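PDB 1FBN: fibrillarin-like rRNA/tRNA 2'-O-methyltransferase from Methanocaldococcus jannaschii, which probably transfers methyl groups from S-adenosyl-L-methionine to ribose 2'-hydroxyls of rRNA and tRNA, at sites chosen by a guide RNA within box C/D ribonucleoprotein particles. Local coordinates for residues R50-N53 and K58-A61; G129-N132 and E136-N139; K162-F167 and G225-K230; V69-R74 and V144-E149. One frame throughout, in Å; residues are numbered along the deposited sequence.

Contact 1 of 4, residues R50-N53 and K58-A61; sequences RIWN and KLAA
Trp-52 lays the face of its indole against Ala-60, joining the N-terminal antiparallel sheet, at the chain leaving strand 47-51, to helix 58-64, which precedes the seven-stranded sheet of the Rossmann-like methyltransferase fold. The methyl of Ala-60 stands almost straight over the five-membered ring: its CB lies 3.4 Å from the centroid of that Trp-52 ring, 11° off the normal, a close CH-pi contact. With CG anti to the backbone N (chi1 -160°), the indole of Trp-52 reaches out toward the helix, and its six-membered ring extends beyond Ala-60 to Leu-59. That second meeting is purely apolar. Leu-59 and the indole cross obliquely, CG and CD2 of the leucine meeting CZ2 and CH2 of the six-membered ring, with Trp-52 CZ2 3.7 Å from Leu-59 CG. The same leucine packs on Thr-88 and Val-92 of helix 87-95, while His-91 of that helix stacks on the Trp-52 ring, so the indole is wedged among two helices and its own sheet. Thr-88 is a predicted S-adenosyl-L-methionine site, which places this buried seam close to the probable cofactor pocket. No hydrogen bond joins the two segments; at the margin, Ala-60 CB lies 4.0 Å from the backbone O of Asn-53.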
loop_
_atom_site.group_PDB
_atom_site.type_symbol
_atom_site.label_atom_id
_atom_site.label_comp_id
_atom_site.label_asym_id
_atom_site.label_seq_id
_atom_site.Cartn_x
_atom_site.Cartn_y
_atom_site.Cartn_z
ATOM N N ARG A 50 -15.084 -3.768 5.373
ATOM C CA ARG A 50 -15.031 -2.467 4.717
ATOM C C ARG A 50 -14.699 -2.605 3.241
ATOM O O ARG A 50 -13.620 -3.080 2.887
ATOM C CB ARG A 50 -13.986 -1.567 5.380
ATOM C CG ARG A 50 -14.236 -1.268 6.841
ATOM C CD ARG A 50 -13.474 -0.024 7.256
ATOM N NE ARG A 50 -12.039 -0.224 7.159
ATOM C CZ ARG A 50 -11.183 0.624 6.595
ATOM N NH1 ARG A 50 -11.594 1.766 6.057
ATOM N NH2 ARG A 50 -9.896 0.320 6.575
ATOM N N ILE A 51 -15.627 -2.186 2.384
ATOM C CA ILE A 51 -15.421 -2.248 0.942
ATOM C C ILE A 51 -14.240 -1.347 0.588
ATOM O O ILE A 51 -14.257 -0.146 0.849
ATOM C CB ILE A 51 -16.693 -1.815 0.171
ATOM C CG1 ILE A 51 -17.843 -2.789 0.464
ATOM C CG2 ILE A 51 -16.421 -1.729 -1.324
ATOM C CD1 ILE A 51 -17.546 -4.247 0.145
ATOM N N TRP A 52 -13.205 -1.969 0.033
ATOM C CA TRP A 52 -11.957 -1.309 -0.352
ATOM C C TRP A 52 -12.051 -0.741 -1.773
ATOM O O TRP A 52 -11.796 -1.442 -2.752
ATOM C CB TRP A 52 -10.838 -2.350 -0.250
ATOM C CG TRP A 52 -9.439 -1.829 -0.146
ATOM C CD1 TRP A 52 -9.018 -0.529 -0.244
ATOM C CD2 TRP A 52 -8.262 -2.618 0.058
ATOM N NE1 TRP A 52 -7.647 -0.467 -0.118
ATOM C CE2 TRP A 52 -7.159 -1.734 0.068
ATOM C CE3 TRP A 52 -8.034 -3.992 0.231
ATOM C CZ2 TRP A 52 -5.843 -2.180 0.244
ATOM C CZ3 TRP A 52 -6.723 -4.435 0.407
ATOM C CH2 TRP A 52 -5.645 -3.529 0.412
ATOM N N ASN A 53 -12.384 0.542 -1.868
ATOM C CA ASN A 53 -12.558 1.232 -3.148
ATOM C C ASN A 53 -11.272 1.439 -3.970
ATOM O O ASN A 53 -10.386 2.195 -3.570
ATOM C CB ASN A 53 -13.250 2.581 -2.895
ATOM C CG ASN A 53 -13.801 3.224 -4.166
ATOM O OD1 ASN A 53 -13.431 2.866 -5.285
ATOM N ND2 ASN A 53 -14.696 4.186 -3.988
ATOM N N LYS A 58 -4.831 2.914 -4.453
ATOM C CA LYS A 58 -4.009 2.301 -5.494
ATOM C C LYS A 58 -3.717 0.818 -5.229
ATOM O O LYS A 58 -3.545 0.036 -6.170
ATOM C CB LYS A 58 -2.697 3.071 -5.672
ATOM C CG LYS A 58 -2.871 4.506 -6.147
ATOM C CD LYS A 58 -1.525 5.170 -6.407
ATOM C CE LYS A 58 -1.680 6.664 -6.619
ATOM N NZ LYS A 58 -2.212 7.326 -5.388
ATOM N N LEU A 59 -3.644 0.441 -3.952
ATOM C CA LEU A 59 -3.390 -0.950 -3.584
ATOM C C LEU A 59 -4.623 -1.794 -3.933
ATOM O O LEU A 59 -4.493 -2.900 -4.468
ATOM C CB LEU A 59 -3.040 -1.057 -2.097
ATOM C CG LEU A 59 -2.668 -2.444 -1.571
ATOM C CD1 LEU A 59 -1.614 -3.088 -2.464
ATOM C CD2 LEU A 59 -2.168 -2.332 -0.140
ATOM N N ALA A 60 -5.816 -1.259 -3.665
ATOM C CA ALA A 60 -7.057 -1.959 -4.004
ATOM C C ALA A 60 -7.146 -2.088 -5.527
ATOM O O ALA A 60 -7.551 -3.125 -6.047
ATOM C CB ALA A 60 -8.263 -1.203 -3.476
ATOM N N ALA A 61 -6.749 -1.030 -6.231
ATOM C CA ALA A 61 -6.761 -1.009 -7.692
ATOM C C ALA A 61 -5.853 -2.102 -8.253
ATOM O O ALA A 61 -6.216 -2.786 -9.211
ATOM C CB ALA A 61 -6.319 0.357 -8.202
#

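Contact 2 of 4, residues G129-N132 and E136-N139; sequences GDAN and EYAN
The rim of the Tyr-137 ring, rather than either of its faces, is pressed against the backbone of Asp-130 and Ala-131, with no direct hydrogen bond between the two segments. Near the ring plane, Tyr-137 CE2 lies 3.5 Å from the carbonyl O of Asp-130, and Tyr-137 OH sits 3.4 Å from Ala-131 CA. The tyrosine takes the less common first torsion, chi1 47°, with CG lodged between backbone N and carbonyl carbon; this carries the ring toward 129-132. One water adds an indirect link: it accepts from Asp-130 N at 2.9 Å and is hydrogen-bonded to Glu-136 OE1 at 2.8 Å. Asp-130 turns its carboxylate to its own loop, where OD1 takes the backbone N of Asn-132 at 2.8 Å and closes an Asx turn. That N-H arrives from above the carboxylate plane, 49° out of it. The turn lies within a loop whose Asp-130 and Ala-131 are predicted to bind S-adenosyl-L-methionine, and probably steadies its backbone there. Van der Waals contact of the ring edge with the backbone and the bridging water thus hold two parts of one loop together, while Asn-163, hydrogen-bonded to Tyr-137 OH and Ala-131 O, fastens both to helix 156-167.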
loop_
_atom_site.group_PDB
_atom_site.type_symbol
_atom_site.label_atom_id
_atom_site.label_comp_id
_atom_site.label_asym_id
_atom_site.label_seq_id
_atom_site.Cartn_x
_atom_site.Cartn_y
_atom_site.Cartn_z
ATOM N N GLY A 129 8.351 12.842 9.214
ATOM C CA GLY A 129 9.692 12.787 8.668
ATOM C C GLY A 129 9.770 12.941 7.168
ATOM O O GLY A 129 8.763 13.132 6.487
ATOM N N ASP A 130 10.994 12.878 6.662
ATOM C CA ASP A 130 11.280 13.006 5.241
ATOM C C ASP A 130 11.785 11.644 4.793
ATOM O O ASP A 130 12.826 11.186 5.259
ATOM C CB ASP A 130 12.364 14.079 5.044
ATOM C CG ASP A 130 12.703 14.341 3.579
ATOM O OD1 ASP A 130 12.321 13.547 2.692
ATOM O OD2 ASP A 130 13.386 15.357 3.320
ATOM N N ALA A 131 11.050 11.002 3.888
ATOM C CA ALA A 131 11.432 9.684 3.390
ATOM C C ALA A 131 12.785 9.693 2.688
ATOM O O ALA A 131 13.391 8.639 2.496
ATOM C CB ALA A 131 10.365 9.133 2.466
ATOM N N ASN A 132 13.252 10.881 2.309
ATOM C CA ASN A 132 14.539 11.023 1.640
ATOM C C ASN A 132 15.692 11.020 2.652
ATOM O O ASN A 132 16.865 11.020 2.274
ATOM C CB ASN A 132 14.555 12.303 0.800
ATOM C CG ASN A 132 15.709 12.344 -0.177
ATOM O OD1 ASN A 132 16.008 11.352 -0.853
ATOM N ND2 ASN A 132 16.369 13.495 -0.260
ATOM N N GLU A 136 17.020 9.522 9.904
ATOM C CA GLU A 136 16.408 10.331 10.950
ATOM C C GLU A 136 15.392 9.578 11.802
ATOM O O GLU A 136 15.205 9.905 12.974
ATOM C CB GLU A 136 15.783 11.600 10.365
ATOM C CG GLU A 136 16.803 12.622 9.871
ATOM C CD GLU A 136 16.182 13.968 9.510
ATOM O OE1 GLU A 136 14.973 14.012 9.201
ATOM O OE2 GLU A 136 16.906 14.989 9.529
ATOM N N TYR A 137 14.723 8.586 11.221
ATOM C CA TYR A 137 13.752 7.797 11.979
ATOM C C TYR A 137 14.170 6.333 12.185
ATOM O O TYR A 137 13.352 5.488 12.557
ATOM C CB TYR A 137 12.349 7.891 11.358
ATOM C CG TYR A 137 12.278 7.710 9.857
ATOM C CD1 TYR A 137 12.200 6.439 9.290
ATOM C CD2 TYR A 137 12.234 8.817 9.004
ATOM C CE1 TYR A 137 12.075 6.275 7.909
ATOM C CE2 TYR A 137 12.109 8.664 7.624
ATOM C CZ TYR A 137 12.030 7.393 7.081
ATOM O OH TYR A 137 11.899 7.235 5.715
ATOM N N ALA A 138 15.461 6.056 12.002
ATOM C CA ALA A 138 15.999 4.706 12.155
ATOM C C ALA A 138 15.985 4.172 13.593
ATOM O O ALA A 138 16.089 2.964 13.803
ATOM C CB ALA A 138 17.399 4.620 11.555
ATOM N N ASN A 139 15.887 5.063 14.578
ATOM C CA ASN A 139 15.830 4.630 15.976
ATOM C C ASN A 139 14.378 4.389 16.419
ATOM O O ASN A 139 14.116 4.137 17.597
ATOM C CB ASN A 139 16.499 5.649 16.911
ATOM C CG ASN A 139 18.019 5.500 16.968
ATOM O OD1 ASN A 139 18.585 4.516 16.496
ATOM N ND2 ASN A 139 18.680 6.479 17.569
HETATM O O HOH W 1 13.301 12.013 8.110
#

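Contact 3 of 4, residues K162-F167 and G225-K230; sequences KNAKWF and GIWEGK
Ala-164 and Trp-227 make the CH-pi contact of this interface. The alanine methyl sits over the six-membered ring, CB 3.6 Å from the centroid of that Trp-227 ring and only 4° off the normal. Trp-227 has CG anti to its N (chi1 -178°), which swings the indole off the strand end and against the helix. On the opposite face of the indole lies the backbone N of Gly-229, in a poorly ordered C-terminal tail. Aliphatic contacts lie beside it, toward the exposed side. Lys-165 CG approaches Trp-227 CZ2 at 4.0 Å, and farther out the two exposed lysines lie obliquely over one another, with Lys-165 CG about 3.8 Å from Lys-230 CE. The like-charged amines Lys-165 NZ and Lys-230 NZ stay some 4.9 Å apart, and solvent can probably screen them; Lys-230 is poorly ordered, so both lysine distances are approximate. Polar pairing is absent across the segments, and Trp-227 NE1 remains 3.7 Å from Ala-164 O. Phe-205 of the neighbouring edge strand touches both Ala-164 and Trp-227. A helix packed against the end of a strand inserted antiparallel between 172-179 and 205-212 fits the class I, Rossmann-like methyltransferase fold, whose strand order 3-2-1-4-5-7-6 is met here.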
loop_
_atom_site.group_PDB
_atom_site.type_symbol
_atom_site.label_atom_id
_atom_site.label_comp_id
_atom_site.label_asym_id
_atom_site.label_seq_id
_atom_site.Cartn_x
_atom_site.Cartn_y
_atom_site.Cartn_z
ATOM N N LYS A 162 16.760 3.454 -0.793
ATOM C CA LYS A 162 17.391 4.013 0.400
ATOM C C LYS A 162 16.719 3.463 1.664
ATOM O O LYS A 162 17.391 3.051 2.610
ATOM C CB LYS A 162 17.295 5.540 0.368
ATOM C CG LYS A 162 18.313 6.246 1.237
ATOM C CD LYS A 162 18.149 7.762 1.178
ATOM C CE LYS A 162 18.257 8.293 -0.237
ATOM N NZ LYS A 162 18.105 9.767 -0.256
ATOM N N ASN A 163 15.391 3.429 1.657
ATOM C CA ASN A 163 14.635 2.922 2.793
ATOM C C ASN A 163 14.751 1.408 2.945
ATOM O O ASN A 163 14.669 0.887 4.055
ATOM C CB ASN A 163 13.173 3.353 2.692
ATOM C CG ASN A 163 12.956 4.777 3.173
ATOM O OD1 ASN A 163 12.598 4.998 4.331
ATOM N ND2 ASN A 163 13.185 5.750 2.293
ATOM N N ALA A 164 14.951 0.709 1.828
ATOM C CA ALA A 164 15.102 -0.744 1.841
ATOM C C ALA A 164 16.430 -1.114 2.507
ATOM O O ALA A 164 16.488 -2.042 3.317
ATOM C CB ALA A 164 15.046 -1.296 0.424
ATOM N N LYS A 165 17.487 -0.372 2.175
ATOM C CA LYS A 165 18.812 -0.605 2.751
ATOM C C LYS A 165 18.735 -0.442 4.262
ATOM O O LYS A 165 19.264 -1.254 5.014
ATOM C CB LYS A 165 19.839 0.398 2.208
ATOM C CG LYS A 165 20.254 0.220 0.751
ATOM C CD LYS A 165 21.218 1.347 0.367
ATOM C CE LYS A 165 21.595 1.344 -1.108
ATOM N NZ LYS A 165 22.476 0.204 -1.458
ATOM N N TRP A 166 18.055 0.612 4.697
ATOM C CA TRP A 166 17.909 0.894 6.113
ATOM C C TRP A 166 16.977 -0.026 6.891
ATOM O O TRP A 166 17.361 -0.544 7.939
ATOM C CB TRP A 166 17.445 2.340 6.319
ATOM C CG TRP A 166 18.549 3.337 6.255
ATOM C CD1 TRP A 166 18.986 4.008 5.152
ATOM C CD2 TRP A 166 19.384 3.763 7.344
ATOM N NE1 TRP A 166 20.044 4.823 5.481
ATOM C CE2 TRP A 166 20.311 4.692 6.819
ATOM C CE3 TRP A 166 19.442 3.448 8.711
ATOM C CZ2 TRP A 166 21.287 5.311 7.612
ATOM C CZ3 TRP A 166 20.412 4.063 9.500
ATOM C CH2 TRP A 166 21.321 4.983 8.945
ATOM N N PHE A 167 15.783 -0.271 6.349
ATOM C CA PHE A 167 14.768 -1.050 7.054
ATOM C C PHE A 167 14.263 -2.390 6.520
ATOM O O PHE A 167 13.734 -3.189 7.294
ATOM C CB PHE A 167 13.549 -0.155 7.292
ATOM C CG PHE A 167 13.894 1.203 7.819
ATOM C CD1 PHE A 167 14.407 1.356 9.099
ATOM C CD2 PHE A 167 13.739 2.328 7.023
ATOM C CE1 PHE A 167 14.766 2.615 9.579
ATOM C CE2 PHE A 167 14.094 3.589 7.492
ATOM C CZ PHE A 167 14.609 3.732 8.773
ATOM N N GLY A 225 8.671 -6.187 -5.606
ATOM C CA GLY A 225 9.952 -6.854 -5.733
ATOM C C GLY A 225 10.471 -7.385 -4.414
ATOM O O GLY A 225 10.119 -6.871 -3.350
ATOM N N ILE A 226 11.260 -8.454 -4.484
ATOM C CA ILE A 226 11.855 -9.049 -3.288
ATOM C C ILE A 226 13.223 -8.413 -3.086
ATOM O O ILE A 226 14.010 -8.310 -4.029
ATOM C CB ILE A 226 12.032 -10.579 -3.415
ATOM C CG1 ILE A 226 10.684 -11.240 -3.676
ATOM C CG2 ILE A 226 12.635 -11.149 -2.134
ATOM C CD1 ILE A 226 10.696 -12.757 -3.541
ATOM N N TRP A 227 13.483 -7.963 -1.862
ATOM C CA TRP A 227 14.747 -7.325 -1.521
ATOM C C TRP A 227 15.857 -8.350 -1.333
ATOM O O TRP A 227 15.870 -9.093 -0.353
ATOM C CB TRP A 227 14.579 -6.498 -0.251
ATOM C CG TRP A 227 15.812 -5.761 0.179
ATOM C CD1 TRP A 227 16.478 -5.907 1.361
ATOM C CD2 TRP A 227 16.504 -4.734 -0.548
ATOM N NE1 TRP A 227 17.538 -5.032 1.420
ATOM C CE2 TRP A 227 17.578 -4.302 0.263
ATOM C CE3 TRP A 227 16.320 -4.134 -1.803
ATOM C CZ2 TRP A 227 18.465 -3.296 -0.141
ATOM C CZ3 TRP A 227 17.201 -3.134 -2.202
ATOM C CH2 TRP A 227 18.260 -2.726 -1.372
ATOM N N GLU A 228 16.785 -8.383 -2.285
ATOM C CA GLU A 228 17.908 -9.312 -2.246
ATOM C C GLU A 228 19.015 -8.740 -1.363
ATOM O O GLU A 228 19.540 -9.426 -0.488
ATOM C CB GLU A 228 18.456 -9.552 -3.661
ATOM C CG GLU A 228 17.405 -9.813 -4.751
ATOM C CD GLU A 228 16.712 -11.162 -4.623
ATOM O OE1 GLU A 228 17.265 -12.167 -5.121
ATOM O OE2 GLU A 228 15.606 -11.214 -4.044
ATOM N N GLY A 229 19.356 -7.475 -1.601
ATOM C CA GLY A 229 20.403 -6.816 -0.837
ATOM C C GLY A 229 21.102 -5.763 -1.676
ATOM O O GLY A 229 20.585 -5.364 -2.719
ATOM N N LYS A 230 22.281 -5.321 -1.236
ATOM C CA LYS A 230 23.055 -4.305 -1.959
ATOM C C LYS A 230 23.568 -4.794 -3.315
ATOM O O LYS A 230 24.545 -5.574 -3.332
ATOM C CB LYS A 230 24.238 -3.811 -1.114
ATOM C CG LYS A 230 23.880 -2.792 -0.043
ATOM C CD LYS A 230 23.023 -3.392 1.057
ATOM C CE LYS A 230 22.722 -2.362 2.125
ATOM N NZ LYS A 230 23.968 -1.809 2.724
ATOM O OXT LYS A 230 22.991 -4.380 -4.347
#

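Contact 4 of 4, residues V69-R74 and V144-E149; sequences VMPIKR and VDVIYE
Val-146 meets Pro-71 and Ile-72 through a fork set by its first torsion: at chi1 -179°, CG1 is anti to the backbone N and CG2 beside that N, so that each methyl has a different nearest partner. Ile-72 answers with CG1 beside its own backbone N (chi1 -62°), which brings this branch round to the strand although the side chain leaves its backbone at a slant. The two branches meet with Ile-72 CG1 3.9 Å from Val-146 CG1. The other methyl is given mainly to the proline, Val-146 CG2 lying 3.9 Å from Pro-71 CB and approaching the carbonyl O of Pro-71 just as closely. Both partners run at about a right angle to the valine; the side-chain contacts are apolar, and no hydrogen bond joins the segments. Ile-72 also packs on Ile-78 of strand 77-81, and Pro-71 on Tyr-173 of strand 172-179, so the loop 69-74 lies over the strand and both of its neighbours. Just before Val-146 the chain turns a corner at Asp-145, whose carboxylate is held by a salt bridge to Lys-169 and a hydrogen bond from Lys-77 N. The next residue, Ile-147, points away from the loop and packs on Leu-160 and Asn-163 of helix 156-167. Strand 144-149 is therefore covered on both faces, as expected of a parallel strand in the middle of the alpha/beta sheet of a Rossmann-like methyltransferase.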
loop_
_atom_site.group_PDB
_atom_site.type_symbol
_atom_site.label_atom_id
_atom_site.label_comp_id
_atom_site.label_asym_id
_atom_site.label_seq_id
_atom_site.Cartn_x
_atom_site.Cartn_y
_atom_site.Cartn_z
ATOM N N VAL A 69 1.068 -11.234 -6.177
ATOM C CA VAL A 69 1.982 -11.275 -5.040
ATOM C C VAL A 69 1.609 -10.185 -4.035
ATOM O O VAL A 69 1.824 -8.998 -4.287
ATOM C CB VAL A 69 3.458 -11.062 -5.482
ATOM C CG1 VAL A 69 4.401 -11.258 -4.300
ATOM C CG2 VAL A 69 3.817 -12.009 -6.616
HETATM N N MSE A 70 0.998 -10.588 -2.925
HETATM C CA MSE A 70 0.616 -9.654 -1.866
HETATM C C MSE A 70 1.327 -10.122 -0.600
HETATM O O MSE A 70 0.857 -11.025 0.096
HETATM C CB MSE A 70 -0.905 -9.632 -1.675
HETATM C CG MSE A 70 -1.373 -8.786 -0.493
HETATM SE SE MSE A 70 -0.749 -7.101 -0.521
HETATM C CE MSE A 70 -1.966 -6.313 0.515
ATOM N N PRO A 71 2.499 -9.530 -0.311
ATOM C CA PRO A 71 3.340 -9.842 0.849
ATOM C C PRO A 71 2.866 -9.371 2.230
ATOM O O PRO A 71 3.358 -9.858 3.246
ATOM C CB PRO A 71 4.676 -9.217 0.463
ATOM C CG PRO A 71 4.258 -8.003 -0.295
ATOM C CD PRO A 71 3.151 -8.527 -1.174
ATOM N N ILE A 72 1.930 -8.429 2.274
ATOM C CA ILE A 72 1.428 -7.930 3.549
ATOM C C ILE A 72 0.551 -8.985 4.216
ATOM O O ILE A 72 -0.508 -9.335 3.704
ATOM C CB ILE A 72 0.641 -6.608 3.372
ATOM C CG1 ILE A 72 1.571 -5.525 2.814
ATOM C CG2 ILE A 72 0.026 -6.165 4.707
ATOM C CD1 ILE A 72 0.887 -4.212 2.487
ATOM N N LYS A 73 1.019 -9.493 5.353
ATOM C CA LYS A 73 0.307 -10.517 6.116
ATOM C C LYS A 73 -0.216 -9.942 7.439
ATOM O O LYS A 73 -0.011 -8.763 7.734
ATOM C CB LYS A 73 1.248 -11.693 6.401
ATOM C CG LYS A 73 1.942 -12.276 5.178
ATOM C CD LYS A 73 0.978 -13.006 4.261
ATOM C CE LYS A 73 1.720 -13.724 3.140
ATOM N NZ LYS A 73 0.812 -14.587 2.334
ATOM N N ARG A 74 -0.861 -10.788 8.244
ATOM C CA ARG A 74 -1.422 -10.369 9.531
ATOM C C ARG A 74 -0.392 -9.856 10.522
ATOM O O ARG A 74 -0.649 -8.891 11.241
ATOM C CB ARG A 74 -2.208 -11.506 10.192
ATOM C CG ARG A 74 -3.520 -11.844 9.520
ATOM C CD ARG A 74 -4.159 -13.067 10.158
ATOM N NE ARG A 74 -5.310 -12.740 10.999
ATOM C CZ ARG A 74 -5.293 -12.734 12.328
ATOM N NH1 ARG A 74 -4.179 -13.033 12.981
ATOM N NH2 ARG A 74 -6.395 -12.446 13.008
ATOM N N VAL A 144 11.540 -3.969 8.861
ATOM C CA VAL A 144 10.224 -4.282 8.319
ATOM C C VAL A 144 10.197 -5.412 7.298
ATOM O O VAL A 144 11.212 -5.747 6.689
ATOM C CB VAL A 144 9.557 -3.017 7.699
ATOM C CG1 VAL A 144 9.466 -1.899 8.743
ATOM C CG2 VAL A 144 10.332 -2.543 6.478
ATOM N N ASP A 145 9.011 -5.988 7.121
ATOM C CA ASP A 145 8.793 -7.079 6.172
ATOM C C ASP A 145 8.410 -6.528 4.805
ATOM O O ASP A 145 8.731 -7.110 3.773
ATOM C CB ASP A 145 7.663 -7.981 6.667
ATOM C CG ASP A 145 7.936 -8.553 8.035
ATOM O OD1 ASP A 145 8.772 -9.473 8.128
ATOM O OD2 ASP A 145 7.329 -8.077 9.016
ATOM N N VAL A 146 7.709 -5.400 4.812
ATOM C CA VAL A 146 7.252 -4.782 3.579
ATOM C C VAL A 146 7.334 -3.261 3.626
ATOM O O VAL A 146 7.151 -2.644 4.675
ATOM C CB VAL A 146 5.756 -5.155 3.298
ATOM C CG1 VAL A 146 5.274 -4.524 1.991
ATOM C CG2 VAL A 146 5.571 -6.666 3.252
ATOM N N ILE A 147 7.673 -2.668 2.490
ATOM C CA ILE A 147 7.690 -1.218 2.369
ATOM C C ILE A 147 6.686 -0.929 1.261
ATOM O O ILE A 147 6.734 -1.551 0.195
ATOM C CB ILE A 147 9.066 -0.650 1.943
ATOM C CG1 ILE A 147 10.092 -0.821 3.066
ATOM C CG2 ILE A 147 8.930 0.835 1.614
ATOM C CD1 ILE A 147 11.472 -0.283 2.720
ATOM N N TYR A 148 5.716 -0.071 1.558
ATOM C CA TYR A 148 4.714 0.325 0.577
ATOM C C TYR A 148 4.977 1.796 0.297
ATOM O O TYR A 148 4.961 2.614 1.217
ATOM C CB TYR A 148 3.291 0.148 1.122
ATOM C CG TYR A 148 2.217 0.581 0.143
ATOM C CD1 TYR A 148 1.693 -0.317 -0.791
ATOM C CD2 TYR A 148 1.749 1.899 0.126
ATOM C CE1 TYR A 148 0.731 0.085 -1.720
ATOM C CE2 TYR A 148 0.786 2.313 -0.798
ATOM C CZ TYR A 148 0.284 1.400 -1.718
ATOM O OH TYR A 148 -0.666 1.794 -2.629
ATOM N N GLU A 149 5.205 2.128 -0.970
ATOM C CA GLU A 149 5.484 3.503 -1.349
ATOM C C GLU A 149 4.535 4.076 -2.399
ATOM O O GLU A 149 4.268 3.453 -3.426
ATOM C CB GLU A 149 6.927 3.629 -1.829
ATOM C CG GLU A 149 7.312 5.043 -2.213
ATOM C CD GLU A 149 8.766 5.178 -2.595
ATOM O OE1 GLU A 149 9.586 4.364 -2.124
ATOM O OE2 GLU A 149 9.093 6.110 -3.355
#

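Contact 1 closes first along the chain; contact 4 then spans from 69-74 to 144-149, with contact 2 lying within that span, and contact 3 follows. Contact 1 joins the N-terminal antiparallel sheet to the methyltransferase fold, and its centre is 28 Å from that of contact 2 and 26 Å from that of contact 3, on the opposite side of the molecule. Contact 4 lies between, 16 Å from contact 1 and 13 Å from contact 3 by centres. Strand 144-149 leads into helix 156-167, which also bears on contact 2. Contact 1 packs next to one predicted cofactor-site residue, Thr-88, and contact 2 holds two, so they approach that site from different sides of the chain's centre.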